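C2 domain protein (Ramazzottius varieornatus, PDB 7DF2) binds calcium ions through loops at one end of a C2-type beta sandwich and is probably a secreted, tardigrade-specific protein. Local coordinates at residues Lys71-Ile76 with Tyr95-Asp100; Met128-Ile133 with Asp144-His149. All blocks are in the same frame, centred on the assembly; numbering follows the deposited sequence. Where two conformers were deposited one is given.

Interaction 1. Residues Lys71-Ile76 with Tyr95-Asp100; sequences KIIAFI and YITLVD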
loop_
_atom_site.group_PDB
_atom_site.type_symbol
_atom_site.label_atom_id
_atom_site.label_comp_id
_atom_site.label_asym_id
_atom_site.label_seq_id
_atom_site.Cartn_x
_atom_site.Cartn_y
_atom_site.Cartn_z
ATOM N N LYS A 71 -10.317 8.652 -3.693
ATOM C CA LYS A 71 -10.439 7.211 -3.835
ATOM C C LYS A 71 -9.040 6.664 -3.604
ATOM O O LYS A 71 -8.102 7.027 -4.326
ATOM C CB LYS A 71 -10.967 6.804 -5.215
ATOM C CG LYS A 71 -11.099 5.272 -5.374
ATOM C CD LYS A 71 -11.797 4.906 -6.695
ATOM C CE LYS A 71 -11.879 3.388 -6.869
ATOM N NZ LYS A 71 -12.536 2.997 -8.154
ATOM N N ILE A 72 -8.891 5.829 -2.583
ATOM C CA ILE A 72 -7.584 5.356 -2.145
ATOM C C ILE A 72 -7.579 3.842 -2.247
ATOM O O ILE A 72 -8.456 3.179 -1.687
ATOM C CB ILE A 72 -7.277 5.826 -0.709
ATOM C CG1 ILE A 72 -7.300 7.357 -0.659
ATOM C CG2 ILE A 72 -5.921 5.289 -0.247
ATOM C CD1 ILE A 72 -7.209 7.960 0.757
ATOM N N ILE A 73 -6.605 3.297 -2.969
ATOM C CA ILE A 73 -6.534 1.863 -3.233
ATOM C C ILE A 73 -5.153 1.355 -2.843
ATOM O O ILE A 73 -4.171 2.102 -2.850
ATOM C CB ILE A 73 -6.839 1.537 -4.717
ATOM C CG1 ILE A 73 -5.737 2.095 -5.624
ATOM C CG2 ILE A 73 -8.193 2.127 -5.130
ATOM C CD1 ILE A 73 -6.019 1.870 -7.110
ATOM N N ALA A 74 -5.080 0.071 -2.476
ATOM C CA ALA A 74 -3.857 -0.494 -1.919
ATOM C C ALA A 74 -3.636 -1.917 -2.413
ATOM O O ALA A 74 -4.576 -2.633 -2.774
ATOM C CB ALA A 74 -3.878 -0.496 -0.383
ATOM N N PHE A 75 -2.367 -2.324 -2.405
ATOM C CA PHE A 75 -1.977 -3.657 -2.852
ATOM C C PHE A 75 -0.645 -4.031 -2.212
ATOM O O PHE A 75 0.239 -3.179 -2.086
ATOM C CB PHE A 75 -1.874 -3.686 -4.383
ATOM C CG PHE A 75 -1.701 -5.068 -4.962
ATOM C CD1 PHE A 75 -2.803 -5.891 -5.163
ATOM C CD2 PHE A 75 -0.442 -5.531 -5.319
ATOM C CE1 PHE A 75 -2.650 -7.157 -5.712
ATOM C CE2 PHE A 75 -0.284 -6.796 -5.865
ATOM C CZ PHE A 75 -1.392 -7.607 -6.055
ATOM N N ILE A 76 -0.506 -5.296 -1.807
ATOM C CA ILE A 76 0.773 -5.825 -1.336
ATOM C C ILE A 76 1.435 -6.500 -2.534
ATOM O O ILE A 76 0.952 -7.537 -3.009
ATOM C CB ILE A 76 0.586 -6.821 -0.178
ATOM C CG1 ILE A 76 -0.051 -6.144 1.037
ATOM C CG2 ILE A 76 1.908 -7.453 0.190
ATOM C CD1 ILE A 76 -0.648 -7.147 2.067
ATOM N N TYR A 95 -5.960 -3.593 -7.332
ATOM C CA TYR A 95 -5.813 -3.077 -5.979
ATOM C C TYR A 95 -7.125 -3.226 -5.211
ATOM O O TYR A 95 -8.204 -3.389 -5.789
ATOM C CB TYR A 95 -5.415 -1.597 -5.989
ATOM C CG TYR A 95 -4.000 -1.256 -6.396
ATOM C CD1 TYR A 95 -3.427 -1.757 -7.567
ATOM C CD2 TYR A 95 -3.246 -0.374 -5.621
ATOM C CE1 TYR A 95 -2.123 -1.397 -7.945
ATOM C CE2 TYR A 95 -1.957 -0.011 -5.991
ATOM C CZ TYR A 95 -1.404 -0.520 -7.150
ATOM O OH TYR A 95 -0.121 -0.151 -7.477
ATOM N N ILE A 96 -7.031 -3.132 -3.890
ATOM C CA ILE A 96 -8.198 -3.155 -3.008
ATOM C C ILE A 96 -8.592 -1.720 -2.677
ATOM O O ILE A 96 -7.753 -0.940 -2.207
ATOM C CB ILE A 96 -7.894 -3.938 -1.720
ATOM C CG1 ILE A 96 -7.302 -5.316 -2.041
ATOM C CG2 ILE A 96 -9.140 -4.001 -0.818
ATOM C CD1 ILE A 96 -8.172 -6.158 -2.917
ATOM N N THR A 97 -9.866 -1.371 -2.877
ATOM C CA THR A 97 -10.338 -0.029 -2.532
ATOM C C THR A 97 -10.542 0.075 -1.021
ATOM O O THR A 97 -11.297 -0.708 -0.433
ATOM C CB THR A 97 -11.634 0.312 -3.269
ATOM O OG1 THR A 97 -11.426 0.215 -4.679
ATOM C CG2 THR A 97 -12.075 1.737 -2.968
ATOM N N LEU A 98 -9.866 1.039 -0.395
ATOM C CA LEU A 98 -9.985 1.290 1.033
ATOM C C LEU A 98 -10.885 2.470 1.365
ATOM O O LEU A 98 -11.604 2.428 2.372
ATOM C CB LEU A 98 -8.607 1.545 1.646
ATOM C CG LEU A 98 -7.532 0.509 1.343
ATOM C CD1 LEU A 98 -6.237 0.882 2.049
ATOM C CD2 LEU A 98 -7.981 -0.877 1.753
ATOM N N VAL A 99 -10.836 3.533 0.561
ATOM C CA VAL A 99 -11.597 4.753 0.779
ATOM C C VAL A 99 -12.191 5.177 -0.554
ATOM O O VAL A 99 -11.510 5.146 -1.585
ATOM C CB VAL A 99 -10.710 5.877 1.356
ATOM C CG1 VAL A 99 -11.514 7.156 1.538
ATOM C CG2 VAL A 99 -10.055 5.413 2.665
ATOM N N ASP A 100 -13.457 5.589 -0.540
ATOM C CA ASP A 100 -14.071 6.186 -1.734
ATOM C C ASP A 100 -15.029 7.265 -1.237
ATOM O O ASP A 100 -16.212 6.991 -0.994
ATOM C CB ASP A 100 -14.772 5.135 -2.582
ATOM C CG ASP A 100 -15.115 5.641 -3.965
ATOM O OD1 ASP A 100 -15.093 6.868 -4.148
ATOM O OD2 ASP A 100 -15.401 4.819 -4.864
HETATM O O HOH W 1 -15.033 2.535 -6.152
#

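Interaction 2. Residues Met128-Ile133 with Asp144-His149; sequences MRVRAI and DNYKCH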
loop_
_atom_site.group_PDB
_atom_site.type_symbol
_atom_site.label_atom_id
_atom_site.label_comp_id
_atom_site.label_asym_id
_atom_site.label_seq_id
_atom_site.Cartn_x
_atom_site.Cartn_y
_atom_site.Cartn_z
ATOM N N MET A 128 4.722 -2.368 -0.539
ATOM C CA MET A 128 3.400 -1.865 -0.184
ATOM C C MET A 128 3.078 -0.723 -1.141
ATOM O O MET A 128 3.845 0.242 -1.226
ATOM C CB MET A 128 3.385 -1.393 1.267
ATOM C CG MET A 128 3.573 -2.530 2.259
ATOM S SD MET A 128 3.463 -1.956 3.963
ATOM C CE MET A 128 5.056 -1.193 4.221
ATOM N N ARG A 129 1.989 -0.857 -1.900
ATOM C CA ARG A 129 1.625 0.111 -2.934
ATOM C C ARG A 129 0.302 0.761 -2.558
ATOM O O ARG A 129 -0.650 0.067 -2.193
ATOM C CB ARG A 129 1.507 -0.551 -4.314
ATOM C CG ARG A 129 2.823 -1.063 -4.880
ATOM C CD ARG A 129 2.637 -1.478 -6.336
ATOM N NE ARG A 129 3.878 -1.993 -6.901
ATOM C CZ ARG A 129 4.784 -1.246 -7.524
ATOM N NH1 ARG A 129 4.596 0.064 -7.670
ATOM N NH2 ARG A 129 5.882 -1.812 -8.005
ATOM N N VAL A 130 0.236 2.090 -2.660
ATOM C CA VAL A 130 -1.005 2.830 -2.458
ATOM C C VAL A 130 -1.135 3.837 -3.588
ATOM O O VAL A 130 -0.151 4.478 -3.978
ATOM C CB VAL A 130 -1.046 3.564 -1.096
ATOM C CG1 VAL A 130 -2.307 4.427 -0.975
ATOM C CG2 VAL A 130 -0.983 2.573 0.064
ATOM N N ARG A 131 -2.339 3.966 -4.125
ATOM C CA ARG A 131 -2.619 5.023 -5.088
ATOM C C ARG A 131 -3.817 5.830 -4.610
ATOM O O ARG A 131 -4.849 5.266 -4.223
ATOM C CB ARG A 131 -2.876 4.458 -6.487
ATOM C CG ARG A 131 -3.347 5.528 -7.505
ATOM C CD ARG A 131 -3.429 4.903 -8.903
ATOM N NE ARG A 131 -3.939 5.823 -9.911
ATOM C CZ ARG A 131 -3.182 6.675 -10.596
ATOM N NH1 ARG A 131 -1.878 6.728 -10.380
ATOM N NH2 ARG A 131 -3.730 7.472 -11.502
ATOM N N ALA A 132 -3.679 7.150 -4.635
ATOM C CA ALA A 132 -4.758 8.048 -4.257
ATOM C C ALA A 132 -5.071 8.965 -5.426
ATOM O O ALA A 132 -4.164 9.560 -6.011
ATOM C CB ALA A 132 -4.384 8.876 -3.020
ATOM N N ILE A 133 -6.354 9.080 -5.767
ATOM C CA ILE A 133 -6.794 10.037 -6.780
ATOM C C ILE A 133 -7.943 10.836 -6.192
ATOM O O ILE A 133 -8.638 10.398 -5.272
ATOM C CB ILE A 133 -7.230 9.384 -8.119
ATOM C CG1 ILE A 133 -8.442 8.478 -7.915
ATOM C CG2 ILE A 133 -6.105 8.561 -8.713
ATOM C CD1 ILE A 133 -9.757 9.083 -8.353
ATOM N N ASP A 144 -1.382 10.953 -5.668
ATOM C CA ASP A 144 -0.041 10.391 -5.796
ATOM C C ASP A 144 -0.104 8.874 -5.770
ATOM O O ASP A 144 -1.124 8.269 -5.419
ATOM C CB ASP A 144 0.913 10.884 -4.702
ATOM C CG ASP A 144 2.272 11.304 -5.271
ATOM O OD1 ASP A 144 2.711 10.650 -6.237
ATOM O OD2 ASP A 144 2.884 12.284 -4.773
ATOM N N ASN A 145 1.019 8.275 -6.174
ATOM C CA ASN A 145 1.345 6.880 -5.905
ATOM C C ASN A 145 2.376 6.843 -4.779
ATOM O O ASN A 145 3.257 7.704 -4.697
ATOM C CB ASN A 145 1.912 6.182 -7.147
ATOM C CG ASN A 145 0.916 6.095 -8.296
ATOM O OD1 ASN A 145 -0.287 5.979 -8.088
ATOM N ND2 ASN A 145 1.428 6.126 -9.523
ATOM N N TYR A 146 2.272 5.836 -3.915
ATOM C CA TYR A 146 3.148 5.701 -2.757
ATOM C C TYR A 146 3.660 4.270 -2.722
ATOM O O TYR A 146 2.868 3.338 -2.860
ATOM C CB TYR A 146 2.393 6.023 -1.450
ATOM C CG TYR A 146 1.622 7.318 -1.474
ATOM C CD1 TYR A 146 0.355 7.389 -2.059
ATOM C CD2 TYR A 146 2.141 8.469 -0.893
ATOM C CE1 TYR A 146 -0.353 8.574 -2.089
ATOM C CE2 TYR A 146 1.436 9.670 -0.915
ATOM C CZ TYR A 146 0.195 9.720 -1.516
ATOM O OH TYR A 146 -0.505 10.913 -1.544
ATOM N N LYS A 147 4.970 4.091 -2.559
ATOM C CA LYS A 147 5.551 2.751 -2.478
ATOM C C LYS A 147 6.568 2.704 -1.354
ATOM O O LYS A 147 7.459 3.555 -1.274
ATOM C CB LYS A 147 6.212 2.339 -3.801
ATOM C CG LYS A 147 6.841 0.947 -3.777
ATOM C CD LYS A 147 7.273 0.507 -5.172
ATOM C CE LYS A 147 8.613 1.131 -5.560
ATOM N NZ LYS A 147 9.023 0.738 -6.940
ATOM N N CYS A 148 6.431 1.685 -0.511
ATOM C CA CYS A 148 7.244 1.449 0.671
ATOM C C CYS A 148 7.649 -0.017 0.647
ATOM O O CYS A 148 6.802 -0.882 0.404
ATOM C CB CYS A 148 6.432 1.769 1.928
ATOM S SG CYS A 148 7.239 1.521 3.477
ATOM N N HIS A 149 8.929 -0.311 0.877
ATOM C CA HIS A 149 9.389 -1.690 0.807
ATOM C C HIS A 149 9.488 -2.357 2.171
ATOM O O HIS A 149 9.953 -1.761 3.143
ATOM C CB HIS A 149 10.756 -1.747 0.126
ATOM C CG HIS A 149 10.722 -1.345 -1.313
ATOM N ND1 HIS A 149 9.917 -1.975 -2.236
ATOM C CD2 HIS A 149 11.391 -0.382 -1.986
ATOM C CE1 HIS A 149 10.093 -1.416 -3.420
ATOM N NE2 HIS A 149 10.983 -0.448 -3.295
HETATM O O HOH W 2 6.891 1.671 -8.445
#

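Interaction 1. Residues Lys71-Ile76 with Tyr95-Asp100
The carbonyl oxygen of Ile-72 accepts two backbone hydrogen bonds, from Leu-98 N at 2.9 Å and from Val-99 N at 3.3 Å. Two residues thus face one, which makes this a classic beta bulge in an antiparallel pair. Ile-72 N returns a bond to Val-99 O. Beyond the bulge the ladder resumes, with Ala-74 and Ile-96 bonded in both directions.

Apolar contacts form on both faces. On one, Ile-72 and Val-99 lie side by side, CB to CB 4.0 Å, and the methyl of Ala-74 meets CD1 of Leu-98. On the other, Ile-73 crosses Tyr-95 at about a right angle, with CG1 3.5 Å from Tyr-95 CD2. Ile-73 CG1 sits between the backbone N and the carbonyl carbon (chi1 67°), which turns that branch to the tyrosine. Phe-75 CB stands over the centre of the Tyr-95 ring, 3.8 Å from its centroid, as a CH-pi contact.

The polar link is indirect. A water donates to Asp-100 OD2 at 2.6 Å and accepts a weak bond from Lys-71 NZ. Asp-100 OD1 has a salt bridge to Lys-135, a residue of a calcium site.

Strand 70-77 lies between 96-100 and 121-136. Ile-72 and Val-99 pack on Ile-110 of strand 107-119 in the facing sheet, and Leu-98 on Val-47 of strand 41-51.

Interaction 2. Residues Met128-Ile133 with Asp144-His149
Arg-129 lays one face of its guanidinium against CD of Lys-147, with NH1 3.7 Å from that carbon. The two chains run side by side and point the same way. The bend of Lys-147 at its third torsion (chi3 80°) swings CE and NZ away from the guanidinium and leaves CD over its face. Arg-129 NH2 and Lys-147 NZ are 4.2 Å apart. A water in the guanidinium plane accepts from both Arg-129 NH1 and Lys-147 NZ.

Arg-131 crosses Asn-145 obliquely. Its NH1 donates to Asn-145 OD1 at 2.9 Å, from 18° out of the amide plane. The guanidinium and amide planes are 45° apart. Asn-145 ND2 turns to Glu-175, and Arg-131 makes a cation-pi contact with Tyr-92. Replacing Arg-131, for instance with an alanine here, is likely to leave Asn-145 OD1 without this donor and Tyr-92 without its cation, with Glu-175 still holding ND2.

The opposite face is mostly apolar. The Tyr-146 ring, its hydroxyl bonded to Ser-180, turns its edge to the methyl of Ala-132, with CE1 4.1 Å from CB, and CD1 lies as far from Val-130 CG1. Met-128 CE nears Cys-148 SG in one of the two conformers of that cysteine.

The backbones form the regular antiparallel ladder of a beta hairpin, strands 121-136 and 139-150. Met-128 with Cys-148, Val-130 with Tyr-146 and Ala-132 with Asp-144 are each bonded in both directions. The bond from Ala-132 N to Asp-144 O is nearly straight.

Arg-129 and Lys-147 are held by oxygens. Arg-129 has a salt bridge to Asp-77 and bonds to the carbonyls of Lys-80 and Asn-83, while Lys-147 bonds to that of Pro-81. These oxygens would probably offset much of the repulsion between the two.

In the fold
After strands 37-38 and 41-51 the chain enters strand 70-77. The chain then makes a long, mostly irregular excursion before 95-100 returns, and interaction 1 closes that loop. Strand 107-119 follows in the other sheet of the sandwich. Interaction 2 then closes the hairpin of strands 121-136 and 139-150. The two loops are in series and neither nests nor crosses. They meet because strands 70-77 and 121-136 are neighbours: Lys-71 N is 2.9 Å from Ile-133 O, and Ile-73 O is 2.9 Å from Arg-131 N, both probable hydrogen bonds. Together they tie four strands into one sheet. Asp-69, shortly before 71-76, and Asp-134, directly after 128-133, bind calcium.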